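Local coordinates for protein catalase A (Saccharomyces cerevisiae, PDB 1A4E) that breaks down hydrogen peroxide into water and oxygen at a heme centre, probably protecting the cell from the peroxide that peroxisomal oxidases generate, at residues T92-V97 with R111-K116; D125-N130 with F317-T322; N130-F135 with H196-H201. All coordinates share one frame; numbering follows the deposited sequence.

Interaction 1 (T92-V97 with R111-K116). With HEM (protoporphyrin IX containing Fe), chain I.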
loop_
_atom_site.group_PDB
_atom_site.type_symbol
_atom_site.label_atom_id
_atom_site.label_comp_id
_atom_site.label_asym_id
_atom_site.label_seq_id
_atom_site.Cartn_x
_atom_site.Cartn_y
_atom_site.Cartn_z
ATOM N N THR B 92 21.904 14.519 8.342
ATOM C CA THR B 92 21.048 15.683 8.458
ATOM C C THR B 92 20.239 15.860 7.193
ATOM O O THR B 92 20.782 15.705 6.098
ATOM C CB THR B 92 21.908 16.950 8.714
ATOM O OG1 THR B 92 22.571 16.765 9.961
ATOM C CG2 THR B 92 21.082 18.221 8.780
ATOM N N ARG B 93 18.937 16.137 7.326
ATOM C CA ARG B 93 18.142 16.518 6.177
ATOM C C ARG B 93 17.630 17.918 6.475
ATOM O O ARG B 93 17.080 18.211 7.539
ATOM C CB ARG B 93 16.921 15.592 5.932
ATOM C CG ARG B 93 16.475 15.758 4.471
ATOM C CD ARG B 93 15.383 14.842 3.918
ATOM N NE ARG B 93 14.112 15.371 4.320
ATOM C CZ ARG B 93 13.243 15.968 3.511
ATOM N NH1 ARG B 93 13.381 16.151 2.211
ATOM N NH2 ARG B 93 12.217 16.529 4.089
ATOM N N PHE B 94 17.941 18.811 5.534
ATOM C CA PHE B 94 17.461 20.182 5.537
ATOM C C PHE B 94 16.269 20.272 4.601
ATOM O O PHE B 94 16.227 19.544 3.616
ATOM C CB PHE B 94 18.512 21.111 5.025
ATOM C CG PHE B 94 19.794 21.149 5.825
ATOM C CD1 PHE B 94 19.818 21.785 7.069
ATOM C CD2 PHE B 94 20.951 20.593 5.288
ATOM C CE1 PHE B 94 21.018 21.873 7.775
ATOM C CE2 PHE B 94 22.143 20.689 6.005
ATOM C CZ PHE B 94 22.179 21.327 7.243
ATOM N N SER B 95 15.300 21.160 4.823
ATOM C CA SER B 95 14.114 21.209 3.980
ATOM C C SER B 95 13.315 22.493 4.091
ATOM O O SER B 95 13.580 23.323 4.951
ATOM C CB SER B 95 13.196 20.054 4.342
ATOM O OG SER B 95 12.908 20.093 5.727
ATOM N N THR B 96 12.350 22.694 3.191
ATOM C CA THR B 96 11.391 23.777 3.350
ATOM C C THR B 96 10.148 23.176 4.023
ATOM O O THR B 96 10.185 22.022 4.464
ATOM C CB THR B 96 11.087 24.381 1.959
ATOM O OG1 THR B 96 10.666 23.315 1.123
ATOM C CG2 THR B 96 12.298 25.075 1.345
ATOM N N VAL B 97 9.027 23.890 4.173
ATOM C CA VAL B 97 7.867 23.319 4.861
ATOM C C VAL B 97 6.640 23.105 3.978
ATOM O O VAL B 97 6.181 21.967 3.847
ATOM C CB VAL B 97 7.469 24.218 6.077
ATOM C CG1 VAL B 97 6.301 23.627 6.849
ATOM C CG2 VAL B 97 8.621 24.294 7.051
ATOM N N ARG B 111 12.930 26.534 7.567
ATOM C CA ARG B 111 13.718 25.451 7.041
ATOM C C ARG B 111 13.795 24.393 8.131
ATOM O O ARG B 111 13.927 24.708 9.317
ATOM C CB ARG B 111 15.145 25.851 6.710
ATOM C CG ARG B 111 15.424 26.911 5.658
ATOM C CD ARG B 111 14.887 26.574 4.273
ATOM N NE ARG B 111 13.719 27.399 4.092
ATOM C CZ ARG B 111 13.649 28.384 3.202
ATOM N NH1 ARG B 111 14.618 28.717 2.354
ATOM N NH2 ARG B 111 12.575 29.138 3.269
ATOM N N GLY B 112 13.675 23.121 7.742
ATOM C CA GLY B 112 13.879 22.025 8.664
ATOM C C GLY B 112 15.368 21.747 8.792
ATOM O O GLY B 112 16.159 22.014 7.886
ATOM N N PHE B 113 15.727 21.186 9.945
ATOM C CA PHE B 113 17.094 20.861 10.305
ATOM C C PHE B 113 16.941 19.648 11.223
ATOM O O PHE B 113 16.905 19.738 12.455
ATOM C CB PHE B 113 17.719 22.081 11.024
ATOM C CG PHE B 113 19.236 22.084 11.238
ATOM C CD1 PHE B 113 19.972 20.902 11.435
ATOM C CD2 PHE B 113 19.906 23.313 11.254
ATOM C CE1 PHE B 113 21.352 20.956 11.647
ATOM C CE2 PHE B 113 21.283 23.361 11.470
ATOM C CZ PHE B 113 22.006 22.184 11.664
ATOM N N ALA B 114 16.801 18.495 10.557
ATOM C CA ALA B 114 16.615 17.213 11.220
ATOM C C ALA B 114 17.905 16.417 11.237
ATOM O O ALA B 114 18.500 16.206 10.182
ATOM C CB ALA B 114 15.556 16.406 10.490
ATOM N N THR B 115 18.373 15.974 12.407
ATOM C CA THR B 115 19.615 15.213 12.478
ATOM C C THR B 115 19.380 13.888 13.200
ATOM O O THR B 115 18.713 13.824 14.233
ATOM C CB THR B 115 20.701 16.051 13.206
ATOM O OG1 THR B 115 20.805 17.276 12.495
ATOM C CG2 THR B 115 22.069 15.414 13.212
ATOM N N LYS B 116 19.903 12.816 12.596
ATOM C CA LYS B 116 19.831 11.469 13.127
ATOM C C LYS B 116 21.218 11.096 13.610
ATOM O O LYS B 116 22.171 11.167 12.846
ATOM C CB LYS B 116 19.404 10.500 12.041
ATOM C CG LYS B 116 19.336 9.044 12.501
ATOM C CD LYS B 116 18.867 8.124 11.382
ATOM C CE LYS B 116 17.499 8.536 10.880
ATOM N NZ LYS B 116 16.525 8.387 11.938
HETATM C CHA HEM I . 8.228 16.779 9.304
HETATM C CHB HEM I . 4.225 16.438 11.924
HETATM C CHC HEM I . 5.516 20.350 14.362
HETATM C CHD HEM I . 9.917 20.017 12.450
HETATM C C1A HEM I . 6.946 16.445 9.700
HETATM C C2A HEM I . 6.231 15.277 9.222
HETATM C C3A HEM I . 5.145 15.129 10.019
HETATM C C4A HEM I . 5.178 16.225 10.957
HETATM C CMA HEM I . 4.124 14.001 10.010
HETATM C CAA HEM I . 6.668 14.354 8.099
HETATM C CBA HEM I . 7.264 13.100 8.700
HETATM C CGA HEM I . 7.725 12.069 7.694
HETATM O O1A HEM I . 6.989 11.711 6.777
HETATM O O2A HEM I . 8.843 11.605 7.854
HETATM C C1B HEM I . 4.243 17.465 12.842
HETATM C C2B HEM I . 3.171 17.729 13.772
HETATM C C3B HEM I . 3.477 18.911 14.405
HETATM C C4B HEM I . 4.759 19.321 13.851
HETATM C CMB HEM I . 1.956 16.820 13.929
HETATM C CAB HEM I . 2.768 19.638 15.370
HETATM C CBB HEM I . 1.613 19.196 16.168
HETATM C C1C HEM I . 6.845 20.590 14.077
HETATM C C2C HEM I . 7.688 21.466 14.858
HETATM C C3C HEM I . 8.955 21.330 14.367
HETATM C C4C HEM I . 8.866 20.376 13.278
HETATM C CMC HEM I . 7.209 22.314 16.033
HETATM C CAC HEM I . 10.122 21.919 14.831
HETATM C CBC HEM I . 10.619 21.743 16.178
HETATM C C1D HEM I . 9.836 19.115 11.405
HETATM C C2D HEM I . 10.933 18.773 10.535
HETATM C C3D HEM I . 10.445 17.888 9.639
HETATM C C4D HEM I . 9.059 17.676 9.962
HETATM C CMD HEM I . 12.366 19.280 10.617
HETATM C CAD HEM I . 11.197 17.275 8.474
HETATM C CBD HEM I . 11.912 15.983 8.795
HETATM C CGD HEM I . 12.679 15.498 7.578
HETATM O O1D HEM I . 13.561 16.204 7.111
HETATM O O2D HEM I . 12.394 14.417 7.076
HETATM N NA HEM I . 6.302 17.006 10.788
HETATM N NB HEM I . 5.224 18.426 12.910
HETATM N NC HEM I . 7.577 19.890 13.142
HETATM N ND HEM I . 8.689 18.426 11.058
HETATM FE FE HEM I . 6.937 18.466 11.943
#

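Interaction 2 (D125-N130 with F317-T322). With HEM (protoporphyrin IX containing Fe), chain I; AZI (azide ion), chain H.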
loop_
_atom_site.group_PDB
_atom_site.type_symbol
_atom_site.label_atom_id
_atom_site.label_comp_id
_atom_site.label_asym_id
_atom_site.label_seq_id
_atom_site.Cartn_x
_atom_site.Cartn_y
_atom_site.Cartn_z
ATOM N N ASP B 125 16.897 11.306 17.134
ATOM C CA ASP B 125 16.565 12.308 16.144
ATOM C C ASP B 125 16.257 13.647 16.785
ATOM O O ASP B 125 15.407 13.756 17.668
ATOM C CB ASP B 125 15.361 11.861 15.313
ATOM C CG ASP B 125 15.598 10.632 14.434
ATOM O OD1 ASP B 125 16.729 10.371 14.031
ATOM O OD2 ASP B 125 14.642 9.923 14.146
ATOM N N TRP B 126 17.029 14.657 16.380
ATOM C CA TRP B 126 16.774 16.033 16.761
ATOM C C TRP B 126 16.096 16.668 15.549
ATOM O O TRP B 126 16.706 17.174 14.602
ATOM C CB TRP B 126 18.095 16.757 17.105
ATOM C CG TRP B 126 18.671 16.512 18.506
ATOM C CD1 TRP B 126 18.082 15.675 19.426
ATOM C CD2 TRP B 126 19.833 17.064 18.984
ATOM N NE1 TRP B 126 18.869 15.683 20.474
ATOM C CE2 TRP B 126 19.920 16.491 20.261
ATOM C CE3 TRP B 126 20.817 17.946 18.533
ATOM C CZ2 TRP B 126 20.994 16.793 21.105
ATOM C CZ3 TRP B 126 21.887 18.246 19.379
ATOM C CH2 TRP B 126 21.979 17.672 20.653
ATOM N N VAL B 127 14.765 16.577 15.584
ATOM C CA VAL B 127 13.916 17.072 14.511
ATOM C C VAL B 127 13.554 18.518 14.852
ATOM O O VAL B 127 12.547 18.840 15.487
ATOM C CB VAL B 127 12.656 16.164 14.405
ATOM C CG1 VAL B 127 11.920 16.492 13.127
ATOM C CG2 VAL B 127 13.031 14.690 14.365
ATOM N N TYR B 128 14.455 19.400 14.411
ATOM C CA TYR B 128 14.406 20.830 14.703
ATOM C C TYR B 128 14.079 21.689 13.504
ATOM O O TYR B 128 14.212 21.238 12.372
ATOM C CB TYR B 128 15.740 21.295 15.207
ATOM C CG TYR B 128 16.258 20.700 16.503
ATOM C CD1 TYR B 128 15.512 19.795 17.269
ATOM C CD2 TYR B 128 17.515 21.114 16.939
ATOM C CE1 TYR B 128 16.016 19.310 18.470
ATOM C CE2 TYR B 128 18.027 20.635 18.141
ATOM C CZ TYR B 128 17.272 19.745 18.893
ATOM O OH TYR B 128 17.773 19.290 20.090
ATOM N N ASN B 129 13.660 22.936 13.726
ATOM C CA ASN B 129 13.511 23.907 12.645
ATOM C C ASN B 129 14.558 24.999 12.786
ATOM O O ASN B 129 15.305 25.025 13.772
ATOM C CB ASN B 129 12.124 24.549 12.653
ATOM C CG ASN B 129 11.101 23.740 11.877
ATOM O OD1 ASN B 129 11.443 23.021 10.943
ATOM N ND2 ASN B 129 9.823 23.802 12.237
ATOM N N ASN B 130 14.657 25.905 11.801
ATOM C CA ASN B 130 15.643 26.971 11.877
ATOM C C ASN B 130 15.123 28.245 12.558
ATOM O O ASN B 130 15.645 29.347 12.388
ATOM C CB ASN B 130 16.127 27.273 10.473
ATOM C CG ASN B 130 15.196 28.110 9.628
ATOM O OD1 ASN B 130 15.658 28.794 8.717
ATOM N ND2 ASN B 130 13.888 28.097 9.883
ATOM N N PHE B 317 12.788 10.509 10.245
ATOM C CA PHE B 317 13.154 11.255 11.447
ATOM C C PHE B 317 11.927 11.405 12.335
ATOM O O PHE B 317 10.847 11.744 11.842
ATOM C CB PHE B 317 13.655 12.650 11.104
ATOM C CG PHE B 317 14.892 12.694 10.225
ATOM C CD1 PHE B 317 16.164 12.692 10.802
ATOM C CD2 PHE B 317 14.756 12.738 8.838
ATOM C CE1 PHE B 317 17.295 12.732 9.988
ATOM C CE2 PHE B 317 15.894 12.777 8.033
ATOM C CZ PHE B 317 17.163 12.774 8.604
ATOM N N ALA B 318 12.079 11.160 13.645
ATOM C CA ALA B 318 10.974 11.215 14.597
ATOM C C ALA B 318 11.430 11.685 15.976
ATOM O O ALA B 318 12.451 11.199 16.472
ATOM C CB ALA B 318 10.349 9.834 14.753
ATOM N N PRO B 319 10.726 12.604 16.657
ATOM C CA PRO B 319 11.004 13.008 18.030
ATOM C C PRO B 319 10.933 11.867 19.040
ATOM O O PRO B 319 11.552 11.913 20.102
ATOM C CB PRO B 319 9.996 14.096 18.298
ATOM C CG PRO B 319 9.712 14.652 16.934
ATOM C CD PRO B 319 9.633 13.392 16.106
ATOM N N SER B 320 10.177 10.820 18.689
ATOM C CA SER B 320 10.052 9.631 19.520
ATOM C C SER B 320 11.274 8.717 19.449
ATOM O O SER B 320 11.441 7.805 20.267
ATOM C CB SER B 320 8.785 8.882 19.107
ATOM O OG SER B 320 8.684 8.705 17.705
ATOM N N THR B 321 12.153 8.975 18.470
ATOM C CA THR B 321 13.416 8.261 18.367
ATOM C C THR B 321 14.374 9.045 19.255
ATOM O O THR B 321 14.957 10.060 18.874
ATOM C CB THR B 321 13.911 8.251 16.904
ATOM O OG1 THR B 321 12.894 7.614 16.156
ATOM C CG2 THR B 321 15.219 7.516 16.699
ATOM N N THR B 322 14.504 8.555 20.481
ATOM C CA THR B 322 15.318 9.220 21.473
ATOM C C THR B 322 16.095 8.208 22.282
ATOM O O THR B 322 15.657 7.079 22.453
ATOM C CB THR B 322 14.400 10.069 22.382
ATOM O OG1 THR B 322 15.280 10.759 23.256
ATOM C CG2 THR B 322 13.373 9.264 23.164
HETATM C CHA HEM I . 8.228 16.779 9.304
HETATM C CHB HEM I . 4.225 16.438 11.924
HETATM C CHC HEM I . 5.516 20.350 14.362
HETATM C CHD HEM I . 9.917 20.017 12.450
HETATM C C1A HEM I . 6.946 16.445 9.700
HETATM C C2A HEM I . 6.231 15.277 9.222
HETATM C C3A HEM I . 5.145 15.129 10.019
HETATM C C4A HEM I . 5.178 16.225 10.957
HETATM C CMA HEM I . 4.124 14.001 10.010
HETATM C CAA HEM I . 6.668 14.354 8.099
HETATM C CBA HEM I . 7.264 13.100 8.700
HETATM C CGA HEM I . 7.725 12.069 7.694
HETATM O O1A HEM I . 6.989 11.711 6.777
HETATM O O2A HEM I . 8.843 11.605 7.854
HETATM C C1B HEM I . 4.243 17.465 12.842
HETATM C C2B HEM I . 3.171 17.729 13.772
HETATM C C3B HEM I . 3.477 18.911 14.405
HETATM C C4B HEM I . 4.759 19.321 13.851
HETATM C CMB HEM I . 1.956 16.820 13.929
HETATM C CAB HEM I . 2.768 19.638 15.370
HETATM C CBB HEM I . 1.613 19.196 16.168
HETATM C C1C HEM I . 6.845 20.590 14.077
HETATM C C2C HEM I . 7.688 21.466 14.858
HETATM C C3C HEM I . 8.955 21.330 14.367
HETATM C C4C HEM I . 8.866 20.376 13.278
HETATM C CMC HEM I . 7.209 22.314 16.033
HETATM C CAC HEM I . 10.122 21.919 14.831
HETATM C CBC HEM I . 10.619 21.743 16.178
HETATM C C1D HEM I . 9.836 19.115 11.405
HETATM C C2D HEM I . 10.933 18.773 10.535
HETATM C C3D HEM I . 10.445 17.888 9.639
HETATM C C4D HEM I . 9.059 17.676 9.962
HETATM C CMD HEM I . 12.366 19.280 10.617
HETATM C CAD HEM I . 11.197 17.275 8.474
HETATM C CBD HEM I . 11.912 15.983 8.795
HETATM C CGD HEM I . 12.679 15.498 7.578
HETATM O O1D HEM I . 13.561 16.204 7.111
HETATM O O2D HEM I . 12.394 14.417 7.076
HETATM N NA HEM I . 6.302 17.006 10.788
HETATM N NB HEM I . 5.224 18.426 12.910
HETATM N NC HEM I . 7.577 19.890 13.142
HETATM N ND HEM I . 8.689 18.426 11.058
HETATM FE FE HEM I . 6.937 18.466 11.943
HETATM N N1 AZI H . 6.138 19.816 10.556
HETATM N N2 AZI H . 6.728 21.081 10.553
HETATM N N3 AZI H . 7.315 22.348 10.550
HETATM O O HOH W 1 14.039 13.412 20.047
HETATM O O HOH W 2 13.725 7.290 13.204
#

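Interaction 3 (N130-F135 with H196-H201). With HEM (protoporphyrin IX containing Fe), chain I.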
loop_
_atom_site.group_PDB
_atom_site.type_symbol
_atom_site.label_atom_id
_atom_site.label_comp_id
_atom_site.label_asym_id
_atom_site.label_seq_id
_atom_site.Cartn_x
_atom_site.Cartn_y
_atom_site.Cartn_z
ATOM N N ASN B 130 14.657 25.905 11.801
ATOM C CA ASN B 130 15.643 26.971 11.877
ATOM C C ASN B 130 15.123 28.245 12.558
ATOM O O ASN B 130 15.645 29.347 12.388
ATOM C CB ASN B 130 16.127 27.273 10.473
ATOM C CG ASN B 130 15.196 28.110 9.628
ATOM O OD1 ASN B 130 15.658 28.794 8.717
ATOM N ND2 ASN B 130 13.888 28.097 9.883
ATOM N N THR B 131 14.049 28.073 13.333
ATOM C CA THR B 131 13.436 29.146 14.088
ATOM C C THR B 131 13.293 28.721 15.548
ATOM O O THR B 131 13.099 27.535 15.811
ATOM C CB THR B 131 12.080 29.479 13.414
ATOM O OG1 THR B 131 11.452 30.403 14.290
ATOM C CG2 THR B 131 11.183 28.282 13.134
ATOM N N PRO B 132 13.438 29.623 16.536
ATOM C CA PRO B 132 13.296 29.344 17.966
ATOM C C PRO B 132 11.904 28.909 18.407
ATOM O O PRO B 132 11.738 28.208 19.409
ATOM C CB PRO B 132 13.705 30.617 18.655
ATOM C CG PRO B 132 14.439 31.415 17.622
ATOM C CD PRO B 132 13.723 31.042 16.344
ATOM N N VAL B 133 10.892 29.388 17.671
ATOM C CA VAL B 133 9.494 29.121 17.990
ATOM C C VAL B 133 8.737 28.490 16.823
ATOM O O VAL B 133 9.343 28.106 15.821
ATOM C CB VAL B 133 8.807 30.457 18.426
ATOM C CG1 VAL B 133 9.445 30.957 19.708
ATOM C CG2 VAL B 133 8.959 31.525 17.368
ATOM N N PHE B 134 7.413 28.338 16.949
ATOM C CA PHE B 134 6.585 27.879 15.850
ATOM C C PHE B 134 5.230 28.580 15.924
ATOM O O PHE B 134 4.930 29.337 16.847
ATOM C CB PHE B 134 6.442 26.357 15.941
ATOM C CG PHE B 134 5.981 25.647 14.668
ATOM C CD1 PHE B 134 6.739 25.732 13.491
ATOM C CD2 PHE B 134 4.787 24.914 14.687
ATOM C CE1 PHE B 134 6.294 25.083 12.335
ATOM C CE2 PHE B 134 4.353 24.270 13.528
ATOM C CZ PHE B 134 5.104 24.355 12.354
ATOM N N PHE B 135 4.408 28.350 14.903
ATOM C CA PHE B 135 3.110 28.982 14.736
ATOM C C PHE B 135 2.017 28.575 15.708
ATOM O O PHE B 135 1.065 29.330 15.911
ATOM C CB PHE B 135 2.598 28.710 13.329
ATOM C CG PHE B 135 3.542 29.120 12.205
ATOM C CD1 PHE B 135 4.532 28.233 11.768
ATOM C CD2 PHE B 135 3.390 30.362 11.583
ATOM C CE1 PHE B 135 5.365 28.587 10.703
ATOM C CE2 PHE B 135 4.224 30.711 10.522
ATOM C CZ PHE B 135 5.209 29.823 10.082
ATOM N N HIS B 196 20.628 28.711 11.603
ATOM C CA HIS B 196 20.686 27.996 12.871
ATOM C C HIS B 196 19.622 26.914 12.944
ATOM O O HIS B 196 18.692 26.905 12.150
ATOM C CB HIS B 196 20.460 28.948 14.044
ATOM C CG HIS B 196 21.480 30.060 14.162
ATOM N ND1 HIS B 196 22.783 29.975 13.943
ATOM C CD2 HIS B 196 21.208 31.353 14.532
ATOM C CE1 HIS B 196 23.318 31.151 14.163
ATOM N NE2 HIS B 196 22.359 31.972 14.516
ATOM N N GLY B 197 19.761 25.992 13.895
ATOM C CA GLY B 197 18.756 24.994 14.215
ATOM C C GLY B 197 18.357 25.226 15.669
ATOM O O GLY B 197 19.156 25.739 16.447
ATOM N N TYR B 198 17.125 24.930 16.094
ATOM C CA TYR B 198 16.704 25.141 17.483
ATOM C C TYR B 198 15.719 24.048 17.821
ATOM O O TYR B 198 14.887 23.712 16.972
ATOM C CB TYR B 198 15.936 26.440 17.729
ATOM C CG TYR B 198 16.597 27.728 17.290
ATOM C CD1 TYR B 198 16.537 28.098 15.950
ATOM C CD2 TYR B 198 17.246 28.547 18.216
ATOM C CE1 TYR B 198 17.117 29.286 15.522
ATOM C CE2 TYR B 198 17.833 29.741 17.792
ATOM C CZ TYR B 198 17.763 30.100 16.445
ATOM O OH TYR B 198 18.345 31.266 15.998
ATOM N N SER B 199 15.750 23.510 19.046
ATOM C CA SER B 199 14.795 22.487 19.436
ATOM C C SER B 199 13.357 22.963 19.378
ATOM O O SER B 199 12.462 22.181 19.069
ATOM C CB SER B 199 15.095 21.993 20.847
ATOM O OG SER B 199 14.966 22.981 21.856
ATOM N N GLY B 200 13.149 24.267 19.625
ATOM C CA GLY B 200 11.829 24.874 19.654
ATOM C C GLY B 200 11.153 24.593 20.985
ATOM O O GLY B 200 10.838 25.492 21.757
ATOM N N HIS B 201 10.930 23.304 21.230
ATOM C CA HIS B 201 10.346 22.826 22.458
ATOM C C HIS B 201 11.380 22.711 23.570
ATOM O O HIS B 201 12.596 22.682 23.385
ATOM C CB HIS B 201 9.742 21.444 22.275
ATOM C CG HIS B 201 8.840 21.260 21.074
ATOM N ND1 HIS B 201 7.578 21.610 20.906
ATOM C CD2 HIS B 201 9.250 20.637 19.926
ATOM C CE1 HIS B 201 7.208 21.226 19.713
ATOM N NE2 HIS B 201 8.219 20.643 19.129
HETATM C CHA HEM I . 8.228 16.779 9.304
HETATM C CHB HEM I . 4.225 16.438 11.924
HETATM C CHC HEM I . 5.516 20.350 14.362
HETATM C CHD HEM I . 9.917 20.017 12.450
HETATM C C1A HEM I . 6.946 16.445 9.700
HETATM C C2A HEM I . 6.231 15.277 9.222
HETATM C C3A HEM I . 5.145 15.129 10.019
HETATM C C4A HEM I . 5.178 16.225 10.957
HETATM C CMA HEM I . 4.124 14.001 10.010
HETATM C CAA HEM I . 6.668 14.354 8.099
HETATM C CBA HEM I . 7.264 13.100 8.700
HETATM C CGA HEM I . 7.725 12.069 7.694
HETATM O O1A HEM I . 6.989 11.711 6.777
HETATM O O2A HEM I . 8.843 11.605 7.854
HETATM C C1B HEM I . 4.243 17.465 12.842
HETATM C C2B HEM I . 3.171 17.729 13.772
HETATM C C3B HEM I . 3.477 18.911 14.405
HETATM C C4B HEM I . 4.759 19.321 13.851
HETATM C CMB HEM I . 1.956 16.820 13.929
HETATM C CAB HEM I . 2.768 19.638 15.370
HETATM C CBB HEM I . 1.613 19.196 16.168
HETATM C C1C HEM I . 6.845 20.590 14.077
HETATM C C2C HEM I . 7.688 21.466 14.858
HETATM C C3C HEM I . 8.955 21.330 14.367
HETATM C C4C HEM I . 8.866 20.376 13.278
HETATM C CMC HEM I . 7.209 22.314 16.033
HETATM C CAC HEM I . 10.122 21.919 14.831
HETATM C CBC HEM I . 10.619 21.743 16.178
HETATM C C1D HEM I . 9.836 19.115 11.405
HETATM C C2D HEM I . 10.933 18.773 10.535
HETATM C C3D HEM I . 10.445 17.888 9.639
HETATM C C4D HEM I . 9.059 17.676 9.962
HETATM C CMD HEM I . 12.366 19.280 10.617
HETATM C CAD HEM I . 11.197 17.275 8.474
HETATM C CBD HEM I . 11.912 15.983 8.795
HETATM C CGD HEM I . 12.679 15.498 7.578
HETATM O O1D HEM I . 13.561 16.204 7.111
HETATM O O2D HEM I . 12.394 14.417 7.076
HETATM N NA HEM I . 6.302 17.006 10.788
HETATM N NB HEM I . 5.224 18.426 12.910
HETATM N NC HEM I . 7.577 19.890 13.142
HETATM N ND HEM I . 8.689 18.426 11.058
HETATM FE FE HEM I . 6.937 18.466 11.943
HETATM O O HOH W 3 18.201 30.506 11.438
HETATM O O HOH W 4 12.427 24.877 16.160
#

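Interaction 1 (T92-V97 with R111-K116)
Thr-92 to Ser-95 pair antiparallel with Gly-112 to Thr-115, the short strand axes 4.7 Å apart, Arg-93/Ala-114 and Ser-95/Gly-112 being the hydrogen-bonded pairs. On one face, CE1 of Phe-94 stands over the centre of the Phe-113 ring in an edge-to-face pair, centroids 5.0 Å apart and planes at 65°. Thr-92 CG2 lies over one face of the Phe-94 ring, toward its rim, and 3.9 Å from Phe-113 CD1, while Thr-92 OG1 and Thr-115 OG1 share a hydrogen bond of 3.1 Å. The face of Arg-93 and Ser-95 turns to the heme and His-56. Arg-93 bends at chi3 (82°), which brings NE to 3.0 Å from propionate oxygen HEM O1D; NH2 adds a weak hydrogen bond to that oxygen and a hydrogen bond to His-56 O. Gly-112 CA lies 3.7 Å from heme methyl CMD and 3.6 Å from Ser-95 OG; a CB built on this glycine would run into that hydroxyl, itself hydrogen-bonded to ND1 of the active-site His-56. These catalase beta-barrel strands thus join a face built on the Phe-94/Phe-113 pair to a heme-facing side where Arg-93 would offset the propionate's charge and Ser-95 is likely to fix the turn of the imidazole.

Interaction 2 (D125-N130 with F317-T322)
Asp-125 packs into the turn formed by Ala-318 to Thr-321 and holds it by both backbone and side chain. Its N-H runs nearly straight to Thr-321 O, at 2.9 Å and 170°. The carboxylate reaches back beside the backbone N, CG anti to the carbonyl carbon (chi1 -66°), and OD2 accepts a hydrogen bond from Ala-318 N at 2.9 Å, on its anti side and 32° out of the carboxylate plane. Close by, Thr-321 CB rests 3.3 Å from the same OD2, and OD1 makes a salt bridge with Lys-116. An alanine in place of Asp-125 would probably leave the Ala-318 amide without its acceptor and the Lys-116 ammonium without its carboxylate, setting the turn freer to shift. Residues 318-321 form a type I beta turn, closed by the hydrogen bond from Thr-321 N to Ala-318 O, which packs a long loop against strand 122-129 of the catalase beta-barrel. On this strand Val-127 forks: CG2 nestles between Phe-317 CB, 3.9 Å away, and Pro-319 CD, whereas CG1, anti to the backbone N, reaches 3.6 Å from HEM C2D. Pro-319 also touches Tyr-341, the axial ligand of the iron. Further along, Asn-129 ND2 makes a weak hydrogen bond to AZI N3, the end of the azide away from the iron. The looser side is bridged by water, although it too is buried. One water donates to Asp-125 O and Pro-319 O; a second donates to Asp-125 OD2 and bonds Thr-321 OG1, while Thr-12 of the second subunit packs on Thr-321.

Interaction 3 (N130-F135 with H196-H201)
Pro-132 lies flat over the phenol ring of Tyr-198, the two side chains running alongside and pointing the same way. This is a CH-pi contact: Pro-132 CG sits 3.8 Å from the ring centroid and only 13° off its normal. The backbone leading into the proline is drawn along the ring as well, Thr-131 C coming to 3.3 Å from Tyr-198 CD1, while Asn-130 O meets the ring edge 3.5 Å from Tyr-198 CE1. With CG anti to its carbonyl carbon (chi1 -54°), Tyr-198 places its ring against residues 130-132, and its OH has a weak hydrogen bond to Arg-186. Backbone CH groups supply a second kind of contact. Gly-200 CA points its hydrogen almost straight at Pro-132 O, 3.3 Å away, and Asn-130 CA lies 3.1 Å from His-196 O. The short strand 197-198 pairs with strand 212-221 of the antiparallel catalase sheet; the contact therefore lays the loop that follows strand 122-129 against strand 197-198 and its flanks, in the same sheet, at the border of the heme pocket. Water makes the polar links. One molecule donates to Asn-130 O and accepts from His-196 N; another gives both its hydrogens, to Thr-131 O and to Tyr-198 O, 2.8 Å from each. Heme contacts form the last group: the heme methyl CMC packs over one face of the Phe-134 ring, toward its rim, with Phe-135 CD1 on the opposite face, and lies 3.7 Å from His-201 NE2. Phe-134 also lines the azide pocket, and His-201 ND1 is hydrogen-bonded to Asp-331 OD2.

Overall arrangement
From the N terminus, interaction 1 comes first: strand 87-95 meets strand 112-119 and closes a short loop of 13 residues without helix or strand. The chain then turns directly into strand 122-129, the next neighbour in the sheet, and interaction 2 opens there, closing only at 317-322 after 186 residues. Interaction 3 is nested inside that long excursion, spanning 60 residues that include helices, and shares Asn-130 with it. Probable backbone hydrogen bonds join the contacts, Arg-111 O to Asn-130 N and Tyr-198 N to Asn-129 O. Together they tie neighbouring barrel strands, the loop before strand 326-328 and strand 197-198 around one heme, which all three touch.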